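Local atomic coordinates of uncharacterized protein (Bacteroides uniformis, PDB entry 4IYK), a protein that is of unknown function but is thought to bind carbohydrate, with a transthyretin-like N-terminal domain followed by an E-set-like C-terminal domain. Residues I21-T26 with K102-R108; N36-I40 with N79-Y83; Q132-L136 with L204-S208; L29-M34 with Y56-E62. All coordinates share one frame; numbering follows the deposited sequence. Where two conformers were deposited one is given.

From the N terminus, the end of strand 15-23 and the turn after it, 21-26, meet 102-108 at the junction of the two domains; this is interaction 1, and it closes the longest loop of the four. Interactions 2 and 4 both nest inside that loop. They also cross each other, their segments alternating along the chain as 29-34, 36-40, 56-62 and 79-83, and they touch where Asn-81 ND2 reaches Gly-31 O. Interaction 3 follows in series, pairing strands 135-144 and 196-206 of the C-terminal domain. Its Val-134 and Ala-205 pack on Tyr-106 and Ile-107 of interaction 1, while Tyr-83 of interaction 2 bonds to Glu-133.

Interaction 1: residues I21-T26 with K102-R108; sequences ILDEQT and KVIPYIR. With EDO (1,2-ethanediol), chain I.
One face of the Arg-108 guanidinium is covered by the amide of Gln-25, with NE2 3.7 Å from Arg-108 NH1 and the planes 28° apart in an offset stack. At its edge sits the carboxylate of Asp-23, and a water lies in the same plane, accepting from NH1 and donating to Gln-25 OE1. This is a side-on salt bridge, set where strand 15-23 ends beside its parallel neighbour 95-103 in the transthyretin-like domain; the arginine is the second residue of strand 107-117, in the C-terminal domain. Arg-108 NE donates to Asp-23 OD2 at 2.6 Å, on that oxygen's syn lone pair, and NH2 donates to OD1 at 2.9 Å. Asp-23 chi1 of -173° swings the carboxylate there, and the arginine chain runs extended from CG to NE to meet it. OD1 is gripped three times: Gln-25 N closes an Asx turn on it, and Thr-26 N, one residue further, extends this to an Asx motif. Glu-128 salt-bridges NH1, giving the guanidinium a second acidic partner. Such surroundings would be expected to keep Asp-23 ionised.

The parallel pairing is short: Val-103 N donates to Leu-22 O at 2.8 Å, and Glu-24 N donates to Val-103 O at 2.8 Å. Next to it, Ile-21 CG2 meets both methyls of Val-103. A 1,2-ethanediol, probably from the crystallisation liquor, donates through O1 to Lys-102 O. Glu-24 runs alongside Ile-104. Beside the salt bridge, the Pro-105 ring lies across Asp-23, with CG 3.3 Å from OD2.

Interaction 2: residues N36-I40 with N79-Y83; sequences NGNAI and NGNFY
Two hydrogen bonds carry the contact, and both belong to the side-chain amide of Asn-38. Its OD1 accepts from Asn-81 N at 2.9 Å, with the donor in the carbonyl plane, while its ND2 donates to Asn-81 OD1, also at 2.9 Å. One amide therefore reads both the backbone and the side chain of a single residue. The second bond is skewed at the acceptor: the two amide planes stand 84° apart, and ND2 meets OD1 from above the Asn-81 carbonyl plane, 50° out of it, although OD1 lies almost in the plane of the Asn-38 amide. Asn-81 presents its oxygen this way with CG tucked between its own backbone N and carbonyl carbon (chi1 66°).

Both segments are irregular loops at the end of the transthyretin-like domain that faces the C-terminal domain. Segment 36-40 ends on the first residue of strand 40-44; the loop 79-83 connects strand 67-77 to strand 85-92. The other end of the Asn-81 amide completes the bridge between domains, its ND2 donating to His-215 O and to Gly-31 O.

Van der Waals contacts fill in around these bonds. Asn-38 OD1 lies 3.2 Å from Gly-80 CA, where the glycine has no side chain in the way. At the rim of the Phe-82 ring, ND2 of Asn-38 comes in near the ring plane, 3.4 Å from CE2, with the amide steeply tilted to the ring. The backbone of the same asparagine is held too: Asn-38 N is hydrogen-bonded to Ser-32 OG.

Interaction 3: residues Q132-L136 with L204-S208; sequences QEVKL and LADVS
Lys-135 and Asp-206 face each other as an antiparallel hydrogen-bonded pair, each using both its backbone N and its O on the other. Asp-206 N donates to Lys-135 O at 2.9 Å, and Lys-135 N returns a longer bond, 3.3 Å but nearly straight at 170°, to Asp-206 O. The same Lys-135 O also takes a CA-H contact from Ala-205 CA. These two residues open the pairing of strands 135-144 and 196-206 in the E-set-like C-terminal domain; Leu-136 and Ala-205, the next pair, are non-hydrogen-bonded.

The polar side chains find partners beyond the pair. Asp-206 OD2 bonds to Ser-169 OG rather than to the lysine, whose NZ stays 6.4 Å from it. Glu-133 OE2 accepts from a water at 2.9 Å that also donates to Ser-208 O, linking the two segments past the end of the ladder, and it is bonded as well to Tyr-83 OH of the N-terminal domain.

On the inner side, Val-134 CG1, carried trans to its backbone N (chi1 -177°), touches Ala-205 CB at 3.6 Å and Val-207 CG2 at 4.1 Å, and this apolar patch packs against Tyr-106 and Ile-107. The ladder thus rests on backbone bonds and the apolar contacts of Val-134, with the two carboxylates engaged at its margin, that of Glu-133 across the domain boundary.

Interaction 4: residues L29-M34 with Y56-E62; sequences LVGSDM and YITNTGE
Asn-59 reaches across to the backbone of selenomethionine Met-34, whose own side chain is stretched out over residues 56-58. Asn-59 OD1 accepts from Met-34 N at 2.7 Å, the donor tilted 31° from the carbonyl plane. Its ND2 donates to a water that in turn donates to Asp-33 OD1, so both ends of the amide are held; the other aspartate oxygen, OD2, is hydrogen-bonded to Tyr-217 OH. Led away from its backbone N by a chi1 of -161° and extended beyond, the Met-34 chain passes its CG 3.1 Å from Ile-57 O and lays its CE against Tyr-56 CB, 3.9 Å away. The two side chains cross at about a right angle. The tyrosine ring turns its edge, not its face, to Met-34 O, and a water spans that oxygen and Ile-57 N.

These are two loops of the transthyretin-like domain, and 56-62 holds a type I beta turn from Thr-58 to Gly-61, just before strand 62-65. Ser-32 N donates to Asn-59 O at 3.1 Å inside this turn. Gly-61 comes up to the other loop, CA 3.3 Å from Val-30 O, with backbone angles that only glycine takes easily. Across the foot of the turn, Thr-58 N and OG1 both donate to Glu-62 O, the hydroxyl at 2.6 Å.

At the outer end Leu-29 lies over the turn, CB 3.3 Å from Thr-60 O, and its CD2 meets Glu-62 CG, one side chain lying athwart the other. The glutamate's OE1 takes a hydrogen bond from Thr-60 OG1.

Interaction 1: residues I21-T26 with K102-R108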
loop_
_atom_site.group_PDB
_atom_site.type_symbol
_atom_site.label_atom_id
_atom_site.label_comp_id
_atom_site.label_asym_id
_atom_site.label_seq_id
_atom_site.Cartn_x
_atom_site.Cartn_y
_atom_site.Cartn_z
ATOM N N ILE A 21 2.726 -9.128 4.890
ATOM C CA ILE A 21 2.563 -9.218 3.435
ATOM C C ILE A 21 3.943 -8.878 2.898
ATOM O O ILE A 21 4.433 -7.756 3.114
ATOM C CB ILE A 21 1.435 -8.320 2.835
ATOM C CG1 ILE A 21 0.041 -8.529 3.543
ATOM C CG2 ILE A 21 1.333 -8.540 1.289
ATOM C CD1 ILE A 21 -0.553 -10.051 3.544
ATOM N N LEU A 22 4.581 -9.837 2.257
ATOM C CA LEU A 22 5.949 -9.658 1.761
ATOM C C LEU A 22 6.057 -9.850 0.252
ATOM O O LEU A 22 5.406 -10.719 -0.334
ATOM C CB LEU A 22 6.910 -10.648 2.447
ATOM C CG LEU A 22 7.033 -10.605 3.963
ATOM C CD1 LEU A 22 7.923 -11.755 4.475
ATOM C CD2 LEU A 22 7.526 -9.224 4.458
ATOM N N ASP A 23 6.942 -9.053 -0.357
ATOM C CA ASP A 23 7.254 -9.157 -1.773
ATOM C C ASP A 23 8.046 -10.461 -1.979
ATOM O O ASP A 23 9.097 -10.644 -1.363
ATOM C CB ASP A 23 8.077 -7.923 -2.165
ATOM C CG ASP A 23 8.343 -7.785 -3.646
ATOM O OD1 ASP A 23 8.818 -8.762 -4.258
ATOM O OD2 ASP A 23 8.168 -6.671 -4.171
ATOM N N GLU A 24 7.511 -11.384 -2.774
ATOM C CA GLU A 24 8.135 -12.681 -3.069
ATOM C C GLU A 24 9.578 -12.508 -3.622
ATOM O O GLU A 24 10.440 -13.362 -3.366
ATOM C CB GLU A 24 7.241 -13.445 -4.083
ATOM C CG GLU A 24 7.941 -14.403 -5.035
ATOM C CD GLU A 24 7.476 -14.262 -6.472
ATOM O OE1 GLU A 24 7.936 -13.321 -7.163
ATOM O OE2 GLU A 24 6.616 -15.067 -6.892
ATOM N N GLN A 25 9.832 -11.410 -4.381
ATOM C CA GLN A 25 11.140 -11.181 -4.993
ATOM C C GLN A 25 12.123 -10.504 -4.039
ATOM O O GLN A 25 13.212 -11.025 -3.873
ATOM C CB GLN A 25 11.012 -10.375 -6.296
ATOM C CG GLN A 25 12.310 -10.256 -7.108
ATOM C CD GLN A 25 12.119 -9.354 -8.309
ATOM O OE1 GLN A 25 11.512 -9.739 -9.313
ATOM N NE2 GLN A 25 12.612 -8.121 -8.226
ATOM N N THR A 26 11.769 -9.349 -3.455
ATOM C CA THR A 26 12.672 -8.575 -2.598
ATOM C C THR A 26 12.619 -8.928 -1.088
ATOM O O THR A 26 13.502 -8.495 -0.353
ATOM C CB THR A 26 12.381 -7.065 -2.738
ATOM O OG1 THR A 26 11.139 -6.753 -2.100
ATOM C CG2 THR A 26 12.391 -6.582 -4.184
ATOM N N LYS A 102 3.689 -14.319 0.654
ATOM C CA LYS A 102 4.608 -13.910 -0.425
ATOM C C LYS A 102 3.782 -13.540 -1.661
ATOM O O LYS A 102 2.976 -14.339 -2.130
ATOM C CB LYS A 102 5.616 -15.030 -0.754
ATOM C CG LYS A 102 6.314 -15.639 0.468
ATOM C CD LYS A 102 7.611 -14.947 0.838
ATOM C CE LYS A 102 8.423 -15.758 1.832
ATOM N NZ LYS A 102 9.023 -16.984 1.223
ATOM N N VAL A 103 3.942 -12.311 -2.158
ATOM C CA VAL A 103 3.091 -11.782 -3.230
ATOM C C VAL A 103 3.914 -11.114 -4.346
ATOM O O VAL A 103 5.105 -10.837 -4.177
ATOM C CB VAL A 103 2.054 -10.772 -2.616
ATOM C CG1 VAL A 103 1.360 -11.341 -1.377
ATOM C CG2 VAL A 103 2.679 -9.404 -2.300
ATOM N N ILE A 104 3.253 -10.845 -5.472
ATOM C CA ILE A 104 3.826 -10.128 -6.610
ATOM C C ILE A 104 3.083 -8.808 -6.669
ATOM O O ILE A 104 1.928 -8.816 -7.125
ATOM C CB ILE A 104 3.748 -10.908 -7.976
ATOM C CG1 ILE A 104 4.525 -12.238 -7.923
ATOM C CG2 ILE A 104 4.218 -10.015 -9.160
ATOM C CD1 ILE A 104 4.149 -13.246 -9.064
ATOM N N PRO A 105 3.686 -7.676 -6.186
ATOM C CA PRO A 105 2.985 -6.381 -6.296
ATOM C C PRO A 105 2.850 -5.991 -7.760
ATOM O O PRO A 105 3.667 -6.441 -8.575
ATOM C CB PRO A 105 3.902 -5.407 -5.544
ATOM C CG PRO A 105 5.255 -6.001 -5.627
ATOM C CD PRO A 105 5.067 -7.509 -5.677
ATOM N N TYR A 106 1.844 -5.184 -8.117
ATOM C CA TYR A 106 1.736 -4.760 -9.516
ATOM C C TYR A 106 2.899 -3.842 -9.867
ATOM O O TYR A 106 3.475 -3.937 -10.943
ATOM C CB TYR A 106 0.384 -4.063 -9.770
ATOM C CG TYR A 106 -0.809 -4.950 -9.490
ATOM C CD1 TYR A 106 -0.905 -6.222 -10.058
ATOM C CD2 TYR A 106 -1.850 -4.517 -8.673
ATOM C CE1 TYR A 106 -1.991 -7.051 -9.793
ATOM C CE2 TYR A 106 -2.944 -5.338 -8.401
ATOM C CZ TYR A 106 -3.008 -6.607 -8.966
ATOM O OH TYR A 106 -4.074 -7.435 -8.712
ATOM N N ILE A 107 3.270 -2.974 -8.922
ATOM C CA ILE A 107 4.346 -2.003 -9.061
ATOM C C ILE A 107 5.206 -1.977 -7.794
ATOM O O ILE A 107 4.667 -1.978 -6.685
ATOM C CB ILE A 107 3.741 -0.576 -9.341
ATOM C CG1 ILE A 107 3.013 -0.525 -10.712
ATOM C CG2 ILE A 107 4.811 0.549 -9.207
ATOM C CD1 ILE A 107 2.266 0.744 -10.971
ATOM N N ARG A 108 6.539 -1.841 -7.975
ATOM C CA ARG A 108 7.489 -1.614 -6.884
ATOM C C ARG A 108 7.996 -0.179 -6.991
ATOM O O ARG A 108 8.411 0.223 -8.075
ATOM C CB ARG A 108 8.672 -2.599 -6.971
ATOM C CG ARG A 108 8.334 -4.029 -6.652
ATOM C CD ARG A 108 9.552 -4.953 -6.787
ATOM N NE ARG A 108 9.122 -6.330 -6.546
ATOM C CZ ARG A 108 8.857 -7.233 -7.475
ATOM N NH1 ARG A 108 9.111 -6.977 -8.755
ATOM N NH2 ARG A 108 8.398 -8.430 -7.130
HETATM C C1 EDO I . 1.989 -17.952 -1.328
HETATM O O1 EDO I . 2.581 -17.181 -2.373
HETATM C C2 EDO I . 2.094 -17.195 0.027
HETATM O O2 EDO I . 1.435 -17.945 1.015
HETATM O O HOH W 1 8.597 -9.141 -10.379
#

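Interaction 2: residues N36-I40 with N79-Y83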
loop_
_atom_site.group_PDB
_atom_site.type_symbol
_atom_site.label_atom_id
_atom_site.label_comp_id
_atom_site.label_asym_id
_atom_site.label_seq_id
_atom_site.Cartn_x
_atom_site.Cartn_y
_atom_site.Cartn_z
ATOM N N ASN A 36 -10.041 0.016 2.413
ATOM C CA ASN A 36 -10.065 0.217 0.957
ATOM C C ASN A 36 -8.692 -0.087 0.327
ATOM O O ASN A 36 -8.239 0.600 -0.586
ATOM C CB ASN A 36 -10.563 1.650 0.593
ATOM C CG ASN A 36 -12.000 1.859 0.973
ATOM O OD1 ASN A 36 -12.850 1.030 0.681
ATOM N ND2 ASN A 36 -12.287 2.912 1.725
ATOM N N GLY A 37 -8.071 -1.151 0.813
ATOM C CA GLY A 37 -6.783 -1.615 0.329
ATOM C C GLY A 37 -6.782 -3.119 0.347
ATOM O O GLY A 37 -7.814 -3.738 0.078
ATOM N N ASN A 38 -5.632 -3.710 0.686
ATOM C CA ASN A 38 -5.460 -5.156 0.784
ATOM C C ASN A 38 -6.258 -5.717 1.938
ATOM O O ASN A 38 -6.507 -5.025 2.923
ATOM C CB ASN A 38 -3.965 -5.515 0.960
ATOM C CG ASN A 38 -3.106 -5.270 -0.259
ATOM O OD1 ASN A 38 -3.600 -5.223 -1.396
ATOM N ND2 ASN A 38 -1.774 -5.149 -0.048
ATOM N N ALA A 39 -6.598 -6.992 1.848
ATOM C CA ALA A 39 -7.341 -7.675 2.897
ATOM C C ALA A 39 -7.163 -9.181 2.777
ATOM O O ALA A 39 -6.948 -9.689 1.682
ATOM C CB ALA A 39 -8.835 -7.315 2.812
ATOM N N ILE A 40 -7.248 -9.876 3.904
ATOM C CA ILE A 40 -7.190 -11.321 3.980
ATOM C C ILE A 40 -8.630 -11.835 4.079
ATOM O O ILE A 40 -9.269 -11.607 5.106
ATOM C CB ILE A 40 -6.315 -11.809 5.185
ATOM C CG1 ILE A 40 -4.896 -11.194 5.175
ATOM C CG2 ILE A 40 -6.292 -13.350 5.242
ATOM C CD1 ILE A 40 -4.135 -11.437 6.440
ATOM N N ASN A 79 -8.737 -8.009 -5.329
ATOM C CA ASN A 79 -8.922 -6.559 -5.440
ATOM C C ASN A 79 -7.925 -5.753 -4.591
ATOM O O ASN A 79 -8.287 -4.765 -3.954
ATOM C CB ASN A 79 -10.361 -6.182 -5.098
ATOM C CG ASN A 79 -11.343 -6.798 -6.054
ATOM O OD1 ASN A 79 -11.257 -6.632 -7.270
ATOM N ND2 ASN A 79 -12.240 -7.592 -5.536
ATOM N N GLY A 80 -6.675 -6.202 -4.586
ATOM C CA GLY A 80 -5.617 -5.566 -3.825
ATOM C C GLY A 80 -4.636 -4.849 -4.710
ATOM O O GLY A 80 -4.991 -4.381 -5.791
ATOM N N ASN A 81 -3.396 -4.760 -4.254
ATOM C CA ASN A 81 -2.314 -4.124 -5.009
ATOM C C ASN A 81 -1.231 -5.164 -5.386
ATOM O O ASN A 81 -0.100 -4.808 -5.738
ATOM C CB ASN A 81 -1.730 -2.937 -4.237
ATOM C CG ASN A 81 -1.006 -3.266 -2.959
ATOM O OD1 ASN A 81 -0.700 -4.444 -2.655
ATOM N ND2 ASN A 81 -0.604 -2.199 -2.247
ATOM N N PHE A 82 -1.601 -6.451 -5.318
ATOM C CA PHE A 82 -0.733 -7.533 -5.724
ATOM C C PHE A 82 -1.577 -8.561 -6.442
ATOM O O PHE A 82 -2.808 -8.550 -6.296
ATOM C CB PHE A 82 0.061 -8.134 -4.548
ATOM C CG PHE A 82 -0.733 -8.649 -3.374
ATOM C CD1 PHE A 82 -1.278 -9.934 -3.390
ATOM C CD2 PHE A 82 -0.847 -7.897 -2.210
ATOM C CE1 PHE A 82 -1.993 -10.418 -2.296
ATOM C CE2 PHE A 82 -1.559 -8.383 -1.112
ATOM C CZ PHE A 82 -2.115 -9.646 -1.156
ATOM N N TYR A 83 -0.929 -9.417 -7.251
ATOM C CA TYR A 83 -1.641 -10.439 -8.029
ATOM C C TYR A 83 -2.415 -11.391 -7.107
ATOM O O TYR A 83 -1.864 -11.870 -6.098
ATOM C CB TYR A 83 -0.699 -11.226 -8.968
ATOM C CG TYR A 83 -0.378 -10.468 -10.240
ATOM C CD1 TYR A 83 0.681 -9.562 -10.288
ATOM C CD2 TYR A 83 -1.164 -10.615 -11.378
ATOM C CE1 TYR A 83 0.985 -8.870 -11.457
ATOM C CE2 TYR A 83 -0.882 -9.909 -12.548
ATOM C CZ TYR A 83 0.170 -9.005 -12.566
ATOM O OH TYR A 83 0.463 -8.311 -13.713
#

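Interaction 3: residues Q132-L136 with L204-S208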
loop_
_atom_site.group_PDB
_atom_site.type_symbol
_atom_site.label_atom_id
_atom_site.label_comp_id
_atom_site.label_asym_id
_atom_site.label_seq_id
_atom_site.Cartn_x
_atom_site.Cartn_y
_atom_site.Cartn_z
ATOM N N GLN A 132 5.539 -7.918 -16.869
ATOM C CA GLN A 132 5.735 -7.107 -18.079
ATOM C C GLN A 132 4.445 -6.445 -18.566
ATOM O O GLN A 132 4.492 -5.320 -19.063
ATOM C CB GLN A 132 6.340 -7.948 -19.212
ATOM C CG GLN A 132 7.862 -8.075 -19.130
ATOM C CD GLN A 132 8.489 -8.730 -20.346
ATOM O OE1 GLN A 132 7.945 -9.668 -20.951
ATOM N NE2 GLN A 132 9.684 -8.280 -20.695
ATOM N N GLU A 133 3.299 -7.129 -18.415
ATOM C CA GLU A 133 1.969 -6.658 -18.834
ATOM C C GLU A 133 1.475 -5.426 -18.069
ATOM O O GLU A 133 0.568 -4.742 -18.563
ATOM C CB GLU A 133 0.918 -7.792 -18.720
ATOM C CG GLU A 133 0.817 -8.415 -17.330
ATOM C CD GLU A 133 -0.401 -9.274 -17.027
ATOM O OE1 GLU A 133 -0.794 -10.079 -17.903
ATOM O OE2 GLU A 133 -0.938 -9.164 -15.898
ATOM N N VAL A 134 2.046 -5.139 -16.865
ATOM C CA VAL A 134 1.619 -4.025 -16.016
ATOM C C VAL A 134 1.970 -2.670 -16.618
ATOM O O VAL A 134 3.120 -2.441 -16.988
ATOM C CB VAL A 134 2.182 -4.104 -14.562
ATOM C CG1 VAL A 134 1.643 -2.967 -13.707
ATOM C CG2 VAL A 134 1.874 -5.449 -13.917
ATOM N N LYS A 135 0.973 -1.765 -16.642
ATOM C CA LYS A 135 1.102 -0.376 -17.080
ATOM C C LYS A 135 0.808 0.585 -15.910
ATOM O O LYS A 135 0.260 0.179 -14.877
ATOM C CB LYS A 135 0.190 -0.082 -18.283
ATOM C CG LYS A 135 0.553 -0.912 -19.522
ATOM C CD LYS A 135 -0.148 -0.396 -20.786
ATOM C CE LYS A 135 0.736 0.545 -21.571
ATOM N NZ LYS A 135 0.174 0.838 -22.920
ATOM N N LEU A 136 1.202 1.855 -16.068
ATOM C CA LEU A 136 1.039 2.889 -15.052
ATOM C C LEU A 136 -0.158 3.784 -15.357
ATOM O O LEU A 136 -0.229 4.361 -16.436
ATOM C CB LEU A 136 2.322 3.728 -14.970
ATOM C CG LEU A 136 2.355 4.869 -13.933
ATOM C CD1 LEU A 136 2.351 4.330 -12.502
ATOM C CD2 LEU A 136 3.576 5.725 -14.147
ATOM N N LEU A 204 -0.426 3.775 -8.910
ATOM C CA LEU A 204 -1.596 2.988 -9.283
ATOM C C LEU A 204 -1.381 2.342 -10.658
ATOM O O LEU A 204 -1.237 3.027 -11.675
ATOM C CB LEU A 204 -2.887 3.852 -9.259
ATOM C CG LEU A 204 -4.218 3.094 -9.533
ATOM C CD1 LEU A 204 -4.523 2.075 -8.430
ATOM C CD2 LEU A 204 -5.404 4.090 -9.712
ATOM N N ALA A 205 -1.376 1.013 -10.681
ATOM C CA ALA A 205 -1.213 0.245 -11.926
ATOM C C ALA A 205 -2.532 0.088 -12.675
ATOM O O ALA A 205 -3.598 0.306 -12.114
ATOM C CB ALA A 205 -0.642 -1.134 -11.616
ATOM N N ASP A 206 -2.432 -0.353 -13.928
ATOM C CA ASP A 206 -3.511 -0.732 -14.830
ATOM C C ASP A 206 -3.202 -2.190 -15.239
ATOM O O ASP A 206 -2.138 -2.453 -15.812
ATOM C CB ASP A 206 -3.574 0.266 -15.995
ATOM C CG ASP A 206 -4.546 -0.093 -17.104
ATOM O OD1 ASP A 206 -5.623 -0.658 -16.797
ATOM O OD2 ASP A 206 -4.243 0.213 -18.269
ATOM N N VAL A 207 -4.063 -3.151 -14.779
ATOM C CA VAL A 207 -3.933 -4.615 -14.901
ATOM C C VAL A 207 -5.310 -5.269 -15.183
ATOM O O VAL A 207 -6.324 -4.826 -14.628
ATOM C CB VAL A 207 -3.318 -5.228 -13.588
ATOM C CG1 VAL A 207 -2.931 -6.702 -13.766
ATOM C CG2 VAL A 207 -2.135 -4.419 -13.053
ATOM N N SER A 208 -5.344 -6.360 -15.993
ATOM C CA SER A 208 -6.594 -7.066 -16.277
ATOM C C SER A 208 -6.796 -8.369 -15.500
ATOM O O SER A 208 -5.832 -9.043 -15.158
ATOM C CB SER A 208 -6.665 -7.412 -17.746
ATOM O OG SER A 208 -6.576 -8.820 -17.866
HETATM O O HOH W 2 -3.563 -10.373 -15.659
#

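Interaction 4: residues L29-M34 with Y56-E62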
loop_
_atom_site.group_PDB
_atom_site.type_symbol
_atom_site.label_atom_id
_atom_site.label_comp_id
_atom_site.label_asym_id
_atom_site.label_seq_id
_atom_site.Cartn_x
_atom_site.Cartn_y
_atom_site.Cartn_z
ATOM N N LEU A 29 8.416 -5.558 3.052
ATOM C CA LEU A 29 6.992 -5.416 3.378
ATOM C C LEU A 29 6.263 -4.773 2.199
ATOM O O LEU A 29 6.817 -3.862 1.568
ATOM C CB LEU A 29 6.815 -4.527 4.630
ATOM C CG LEU A 29 7.006 -5.193 5.984
ATOM C CD1 LEU A 29 7.241 -4.138 7.090
ATOM C CD2 LEU A 29 5.809 -6.083 6.321
ATOM N N VAL A 30 5.045 -5.238 1.894
ATOM C CA VAL A 30 4.204 -4.635 0.846
ATOM C C VAL A 30 3.095 -3.856 1.570
ATOM O O VAL A 30 2.238 -4.458 2.235
ATOM C CB VAL A 30 3.670 -5.681 -0.182
ATOM C CG1 VAL A 30 2.713 -5.039 -1.210
ATOM C CG2 VAL A 30 4.831 -6.380 -0.886
ATOM N N GLY A 31 3.176 -2.529 1.498
ATOM C CA GLY A 31 2.226 -1.648 2.161
ATOM C C GLY A 31 0.990 -1.349 1.338
ATOM O O GLY A 31 1.024 -1.400 0.106
ATOM N N SER A 32 -0.112 -1.033 2.021
ATOM C CA SER A 32 -1.396 -0.709 1.404
ATOM C C SER A 32 -2.153 0.250 2.330
ATOM O O SER A 32 -1.518 0.945 3.121
ATOM C CB SER A 32 -2.190 -1.996 1.143
ATOM O OG SER A 32 -3.391 -1.747 0.434
ATOM N N ASP A 33 -3.483 0.332 2.201
ATOM C CA ASP A 33 -4.326 1.116 3.097
ATOM C C ASP A 33 -5.124 0.111 3.905
ATOM O O ASP A 33 -5.639 -0.823 3.299
ATOM C CB ASP A 33 -5.260 2.075 2.318
ATOM C CG ASP A 33 -4.541 3.119 1.505
ATOM O OD1 ASP A 33 -4.253 4.203 2.060
ATOM O OD2 ASP A 33 -4.356 2.896 0.287
HETATM N N MSE A 34 -5.221 0.253 5.249
HETATM C CA MSE A 34 -5.986 -0.718 6.072
HETATM C C MSE A 34 -7.440 -0.819 5.605
HETATM O O MSE A 34 -7.996 -1.917 5.496
HETATM C CB MSE A 34 -5.946 -0.370 7.580
HETATM C CG MSE A 34 -6.302 -1.572 8.431
HETATM SE SE MSE A 34 -5.702 -1.400 10.260
HETATM C CE MSE A 34 -5.833 -3.242 10.764
ATOM N N TYR A 56 -7.988 -7.757 8.560
ATOM C CA TYR A 56 -7.461 -6.478 8.105
ATOM C C TYR A 56 -5.952 -6.332 8.424
ATOM O O TYR A 56 -5.403 -6.992 9.318
ATOM C CB TYR A 56 -8.313 -5.327 8.643
ATOM C CG TYR A 56 -9.725 -5.414 8.088
ATOM C CD1 TYR A 56 -10.701 -6.174 8.729
ATOM C CD2 TYR A 56 -10.068 -4.791 6.888
ATOM C CE1 TYR A 56 -11.981 -6.318 8.189
ATOM C CE2 TYR A 56 -11.350 -4.924 6.343
ATOM C CZ TYR A 56 -12.303 -5.690 7.000
ATOM O OH TYR A 56 -13.570 -5.831 6.483
ATOM N N ILE A 57 -5.274 -5.563 7.580
ATOM C CA ILE A 57 -3.804 -5.460 7.583
ATOM C C ILE A 57 -3.422 -4.009 7.813
ATOM O O ILE A 57 -3.924 -3.140 7.108
ATOM C CB ILE A 57 -3.228 -6.004 6.220
ATOM C CG1 ILE A 57 -3.851 -7.354 5.785
ATOM C CG2 ILE A 57 -1.689 -6.079 6.213
ATOM C CD1 ILE A 57 -3.752 -7.688 4.200
ATOM N N THR A 58 -2.534 -3.736 8.772
ATOM C CA THR A 58 -2.073 -2.354 8.988
ATOM C C THR A 58 -1.355 -1.876 7.710
ATOM O O THR A 58 -0.900 -2.702 6.911
ATOM C CB THR A 58 -1.185 -2.220 10.234
ATOM O OG1 THR A 58 0.096 -2.852 9.996
ATOM C CG2 THR A 58 -1.871 -2.738 11.503
ATOM N N ASN A 59 -1.250 -0.557 7.534
ATOM C CA ASN A 59 -0.677 0.068 6.337
ATOM C C ASN A 59 0.742 -0.409 5.976
ATOM O O ASN A 59 1.076 -0.397 4.806
ATOM C CB ASN A 59 -0.682 1.594 6.503
ATOM C CG ASN A 59 -2.057 2.148 6.240
ATOM O OD1 ASN A 59 -3.059 1.469 6.423
ATOM N ND2 ASN A 59 -2.148 3.378 5.830
ATOM N N THR A 60 1.564 -0.803 6.958
ATOM C CA THR A 60 2.949 -1.239 6.687
ATOM C C THR A 60 3.002 -2.616 5.972
ATOM O O THR A 60 4.035 -2.959 5.383
ATOM C CB THR A 60 3.735 -1.337 7.990
ATOM O OG1 THR A 60 3.100 -2.340 8.785
ATOM C CG2 THR A 60 3.827 0.006 8.761
ATOM N N GLY A 61 1.913 -3.383 6.071
ATOM C CA GLY A 61 1.804 -4.739 5.539
ATOM C C GLY A 61 1.850 -5.784 6.647
ATOM O O GLY A 61 1.773 -6.977 6.386
ATOM N N GLU A 62 1.932 -5.344 7.909
ATOM C CA GLU A 62 1.880 -6.255 9.054
ATOM C C GLU A 62 0.435 -6.412 9.515
ATOM O O GLU A 62 -0.302 -5.427 9.585
ATOM C CB GLU A 62 2.756 -5.730 10.203
ATOM C CG GLU A 62 4.236 -5.881 9.904
ATOM C CD GLU A 62 5.155 -4.916 10.622
ATOM O OE1 GLU A 62 4.864 -3.696 10.629
ATOM O OE2 GLU A 62 6.210 -5.376 11.115
HETATM O O HOH W 3 -4.703 4.473 4.733
HETATM O O HOH W 4 -6.762 -4.449 5.475
#